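Local coordinates for protein molybdopterin adenylyltransferase (PDB 4LHB) that catalyses the adenylylation of molybdopterin with ATP, releasing diphosphate, a step in the biosynthesis of the molybdenum cofactor, at residues P53-E58 against T168-I173. Sequence-based numbering, arbitrary orientation.
Sequences PLIIEE and TGLEII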
loop_
_atom_site.group_PDB
_atom_site.type_symbol
_atom_site.label_atom_id
_atom_site.label_comp_id
_atom_site.label_asym_id
_atom_site.label_seq_id
_atom_site.Cartn_x
_atom_site.Cartn_y
_atom_site.Cartn_z
ATOM N N PRO C 53 -0.049 13.806 -31.891
ATOM C CA PRO C 53 0.377 13.587 -33.299
ATOM C C PRO C 53 1.845 13.276 -33.471
ATOM O O PRO C 53 2.185 12.428 -34.301
ATOM C CB PRO C 53 0.018 14.923 -33.982
ATOM C CG PRO C 53 -1.180 15.370 -33.205
ATOM C CD PRO C 53 -0.843 15.052 -31.762
ATOM N N LEU C 54 2.703 13.945 -32.711
ATOM C CA LEU C 54 4.111 13.586 -32.722
ATOM C C LEU C 54 4.274 12.085 -32.363
ATOM O O LEU C 54 4.842 11.323 -33.148
ATOM C CB LEU C 54 4.911 14.476 -31.775
ATOM C CG LEU C 54 6.407 14.167 -31.664
ATOM C CD1 LEU C 54 7.058 13.999 -33.054
ATOM C CD2 LEU C 54 7.082 15.269 -30.830
ATOM N N ILE C 55 3.732 11.670 -31.214
ATOM C CA ILE C 55 3.770 10.262 -30.773
ATOM C C ILE C 55 3.266 9.345 -31.875
ATOM O O ILE C 55 3.862 8.298 -32.114
ATOM C CB ILE C 55 2.968 9.993 -29.447
ATOM C CG1 ILE C 55 3.548 10.768 -28.247
ATOM C CG2 ILE C 55 2.939 8.531 -29.040
ATOM C CD1 ILE C 55 2.509 11.059 -27.171
ATOM N N ILE C 56 2.179 9.726 -32.539
ATOM C CA ILE C 56 1.609 8.887 -33.591
ATOM C C ILE C 56 2.569 8.796 -34.790
ATOM O O ILE C 56 2.706 7.758 -35.397
ATOM C CB ILE C 56 0.239 9.414 -34.074
ATOM C CG1 ILE C 56 -0.803 9.313 -32.963
ATOM C CG2 ILE C 56 -0.295 8.643 -35.294
ATOM C CD1 ILE C 56 -1.970 10.239 -33.211
ATOM N N GLU C 57 3.218 9.895 -35.121
ATOM C CA GLU C 57 4.138 9.920 -36.235
ATOM C C GLU C 57 5.278 8.989 -35.930
ATOM O O GLU C 57 5.543 8.074 -36.698
ATOM C CB GLU C 57 4.676 11.326 -36.450
ATOM C CG GLU C 57 5.261 11.604 -37.825
ATOM C CD GLU C 57 5.710 13.056 -37.958
ATOM O OE1 GLU C 57 5.296 13.733 -38.925
ATOM O OE2 GLU C 57 6.461 13.538 -37.074
ATOM N N GLU C 58 5.925 9.204 -34.785
ATOM C CA GLU C 58 7.127 8.473 -34.438
ATOM C C GLU C 58 6.922 6.992 -34.270
ATOM O O GLU C 58 7.756 6.179 -34.703
ATOM C CB GLU C 58 7.721 9.025 -33.181
ATOM C CG GLU C 58 8.313 10.404 -33.401
ATOM C CD GLU C 58 9.649 10.388 -34.137
ATOM O OE1 GLU C 58 10.269 9.312 -34.313
ATOM O OE2 GLU C 58 10.089 11.482 -34.511
ATOM N N THR C 168 11.817 13.338 -25.581
ATOM C CA THR C 168 12.743 12.557 -24.769
ATOM C C THR C 168 12.135 11.195 -24.446
ATOM O O THR C 168 12.821 10.180 -24.512
ATOM C CB THR C 168 13.112 13.266 -23.466
ATOM O OG1 THR C 168 13.168 14.686 -23.681
ATOM C CG2 THR C 168 14.464 12.810 -22.966
ATOM N N GLY C 169 10.839 11.146 -24.135
ATOM C CA GLY C 169 10.167 9.851 -23.903
ATOM C C GLY C 169 10.134 8.918 -25.117
ATOM O O GLY C 169 10.326 7.674 -25.026
ATOM N N LEU C 170 9.894 9.535 -26.262
ATOM C CA LEU C 170 9.905 8.811 -27.525
ATOM C C LEU C 170 11.282 8.218 -27.851
ATOM O O LEU C 170 11.391 7.107 -28.360
ATOM C CB LEU C 170 9.405 9.712 -28.643
ATOM C CG LEU C 170 7.888 9.885 -28.640
ATOM C CD1 LEU C 170 7.465 11.046 -29.544
ATOM C CD2 LEU C 170 7.171 8.587 -28.978
ATOM N N GLU C 171 12.345 8.919 -27.545
ATOM C CA GLU C 171 13.639 8.313 -27.761
ATOM C C GLU C 171 13.669 6.933 -27.040
ATOM O O GLU C 171 14.122 5.916 -27.590
ATOM C CB GLU C 171 14.735 9.222 -27.214
ATOM C CG GLU C 171 15.546 10.050 -28.211
ATOM C CD GLU C 171 16.944 10.380 -27.637
ATOM O OE1 GLU C 171 17.677 9.433 -27.223
ATOM O OE2 GLU C 171 17.317 11.585 -27.585
ATOM N N ILE C 172 13.136 6.906 -25.812
ATOM C CA ILE C 172 13.272 5.731 -24.942
ATOM C C ILE C 172 12.348 4.612 -25.369
ATOM O O ILE C 172 12.741 3.445 -25.409
ATOM C CB ILE C 172 13.145 6.103 -23.439
ATOM C CG1 ILE C 172 14.197 7.156 -23.070
ATOM C CG2 ILE C 172 13.343 4.895 -22.544
ATOM C CD1 ILE C 172 13.913 7.859 -21.765
ATOM N N ILE C 173 11.128 4.960 -25.727
ATOM C CA ILE C 173 10.167 3.959 -26.191
ATOM C C ILE C 173 10.641 3.296 -27.487
ATOM O O ILE C 173 10.655 2.068 -27.567
ATOM C CB ILE C 173 8.760 4.576 -26.361
ATOM C CG1 ILE C 173 8.271 5.126 -25.012
ATOM C CG2 ILE C 173 7.744 3.562 -26.905
ATOM C CD1 ILE C 173 7.288 6.263 -25.138
#
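Leu170 holds CG anti to its carbonyl carbon (chi1 -77°), and an extended chi2 of 166° then carries CD1 out to the helix of Pro53-Glu58. Leu170 CD1 packs against Leu54, Ile55 and Glu58. It lies 3.9 Å from Leu54 CG, with the two leucine side chains at a slant to each other. Both methyls of Leu170 also rest on the backbone of Ile55, whose CA is 4.0 Å from Leu170 CD1 and 4.2 Å from Leu170 CD2. The Ile55 side chain runs at about a right angle to that of Leu170, and CG1 comes within 4.1 Å of CD1. Glu58 adds its aliphatic part, with CG 4.0 Å from Leu170 CD1. Glu58 CG lies beside the backbone N, and the bend at chi2 leaves CB and CG against Leu170 CD1 while the carboxylate turns to salt bridges from OE1 to Lys61 and Lys174. All the contacts between the two segments are therefore apolar and pass through one leucine. The helices run roughly parallel, 25° apart, with axes 10.8 Å from each other at closest approach. Both belong to the MoaB/Mog-type alpha/beta fold, where they lie side by side against the mixed sheet. Ile55 continues the packing to Val166 of helix 163-184 and to Val35 of strand 32-38. Ile56 packs on strands 32-38 and 64-71, and Ile172 meets Phe121 and Val124 of helix 121-133.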